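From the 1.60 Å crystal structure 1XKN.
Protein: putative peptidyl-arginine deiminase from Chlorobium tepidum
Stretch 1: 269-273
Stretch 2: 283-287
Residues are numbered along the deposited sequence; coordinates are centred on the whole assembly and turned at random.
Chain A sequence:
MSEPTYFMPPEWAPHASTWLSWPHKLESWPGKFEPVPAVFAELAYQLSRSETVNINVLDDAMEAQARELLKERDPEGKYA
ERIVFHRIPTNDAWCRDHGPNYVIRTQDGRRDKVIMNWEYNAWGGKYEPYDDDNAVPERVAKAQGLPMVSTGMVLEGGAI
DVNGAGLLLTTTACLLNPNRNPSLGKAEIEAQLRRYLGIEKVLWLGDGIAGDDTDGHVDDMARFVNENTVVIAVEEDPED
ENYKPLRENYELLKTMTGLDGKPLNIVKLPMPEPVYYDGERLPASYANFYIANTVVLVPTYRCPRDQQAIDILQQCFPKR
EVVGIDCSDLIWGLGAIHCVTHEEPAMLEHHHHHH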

# COMPACT_ATOMS: atom_id res chain seq x y z
N LEU A 269 8.96 -11.47 10.55
CA LEU A 269 8.24 -12.13 9.47
C LEU A 269 9.29 -12.76 8.58
O LEU A 269 10.39 -12.23 8.43
CB LEU A 269 7.42 -11.13 8.66
CG LEU A 269 5.95 -10.95 9.06
CD1 LEU A 269 5.32 -9.83 8.25
CD2 LEU A 269 5.20 -12.25 8.83
N PRO A 270 8.99 -13.92 7.99
CA PRO A 270 9.99 -14.53 7.11
C PRO A 270 10.00 -13.79 5.78
O PRO A 270 9.14 -12.95 5.53
CB PRO A 270 9.50 -15.97 6.97
CG PRO A 270 8.01 -15.81 7.06
CD PRO A 270 7.83 -14.81 8.17
N MSE A 271 11.00 -14.08 4.96
CA MSE A 271 11.09 -13.50 3.62
C MSE A 271 10.77 -14.68 2.73
O MSE A 271 11.05 -15.82 3.08
CB MSE A 271 12.50 -13.01 3.31
CG MSE A 271 12.82 -11.59 3.75
SE MSE A 271 11.81 -10.24 2.81
CE MSE A 271 12.76 -10.38 1.11
N PRO A 272 10.15 -14.44 1.57
CA PRO A 272 9.84 -15.55 0.67
C PRO A 272 11.14 -16.15 0.17
O PRO A 272 12.17 -15.47 0.17
CB PRO A 272 9.07 -14.88 -0.46
CG PRO A 272 8.42 -13.71 0.22
CD PRO A 272 9.51 -13.19 1.12
N GLU A 273 11.12 -17.41 -0.25
CA GLU A 273 12.33 -18.00 -0.80
C GLU A 273 12.55 -17.19 -2.07
O GLU A 273 11.59 -16.72 -2.68
CB GLU A 273 12.13 -19.47 -1.14
CG GLU A 273 12.25 -20.38 0.07
CD GLU A 273 11.91 -21.82 -0.24
OE1 GLU A 273 11.78 -22.17 -1.44
OE2 GLU A 273 11.78 -22.61 0.72
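Stretch 2 283-287: PASYA

Proline and tyrosine often pair in loop packing, because the compact, puckered pyrrolidine ring, held stiff by its closure onto the backbone nitrogen, carries polarised C–H groups that suit an aromatic face, and the contact in this putative peptidyl-arginine deiminase is a compact example. At its centre Pro272 lies over one face of the Tyr286 ring: its CG stands 3.5 Å from the ring centroid and only 14° off the ring normal, a CH–pi arrangement in which the nearest ring atom, Tyr286 CE2, is also 3.5 Å from Pro272 CG. Both residues direct their CA-to-CB bonds toward the opposing stretch, and the tyrosine, with chi1 in the m well, contributes the largest covered area of the ten residues. The same proline reaches Ala284, with Pro272 CB and Ala284 CB 4.2 Å apart, and Pro272 CD is 3.7 Å from Ser285 CA, so one small ring packs against three successive residues of stretch 2.

Neither segment is a regular helix or strand as a whole, and no hydrogen bonds pair them directly. Residues 269–273 are extended throughout; in stretch 2 Ala284 and Ser285 are extended, after which Tyr286 and Ala287 (phi/psi near -71/-15) bend the chain. The chains run in opposite senses, Pro270 lying near Tyr286 and Pro272 near Ala284, and their closest CA atoms, those of Met271 and Ser285, are 5.8 Å apart. Met271, present as selenomethionine, starts its side chain away from stretch 2, yet three successive m torsions fold the end back, bringing Met271 CE within 3.6 Å of Ala284 O and Met271 SE within 4.0 Å of Ser285 OG.

Toward the polar edge, Pro270 O approaches the rim of the tyrosine ring, 3.3 Å from Tyr286 CD2. A water donates to Pro270 O (2.7 Å) and accepts from Tyr286 N (2.8 Å), linking the two backbones. Within stretch 2, Ala287 N donates to Ser285 OG at 3.2 Å.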

# COMPACT_ATOMS: atom_id res chain seq x y z
N PRO A 283 11.31 -8.52 -6.22
CA PRO A 283 11.08 -8.05 -4.85
C PRO A 283 9.92 -8.70 -4.09
O PRO A 283 9.06 -8.02 -3.53
CB PRO A 283 10.88 -6.55 -5.03
CG PRO A 283 10.13 -6.50 -6.33
CD PRO A 283 10.84 -7.53 -7.20
N ALA A 284 9.91 -10.03 -4.06
CA ALA A 284 8.86 -10.77 -3.36
C ALA A 284 8.98 -10.56 -1.85
O ALA A 284 10.06 -10.73 -1.28
CB ALA A 284 8.98 -12.26 -3.69
N SER A 285 7.87 -10.21 -1.21
CA SER A 285 7.88 -9.99 0.23
C SER A 285 6.50 -10.12 0.86
O SER A 285 5.52 -9.58 0.36
CB SER A 285 8.44 -8.60 0.55
OG SER A 285 8.36 -8.36 1.94
N TYR A 286 6.44 -10.84 1.97
CA TYR A 286 5.18 -11.03 2.68
C TYR A 286 4.74 -9.74 3.37
O TYR A 286 3.59 -9.63 3.78
CB TYR A 286 5.30 -12.14 3.71
CG TYR A 286 5.67 -13.48 3.13
CD1 TYR A 286 4.87 -14.09 2.16
CD2 TYR A 286 6.83 -14.15 3.54
CE1 TYR A 286 5.22 -15.33 1.61
CE2 TYR A 286 7.18 -15.38 3.00
CZ TYR A 286 6.37 -15.96 2.03
OH TYR A 286 6.73 -17.18 1.50
N ALA A 287 5.64 -8.78 3.51
CA ALA A 287 5.28 -7.52 4.15
C ALA A 287 4.35 -6.71 3.26
O ALA A 287 3.71 -5.77 3.71
CB ALA A 287 6.53 -6.70 4.46
O HOH W 1 8.52 -10.90 3.81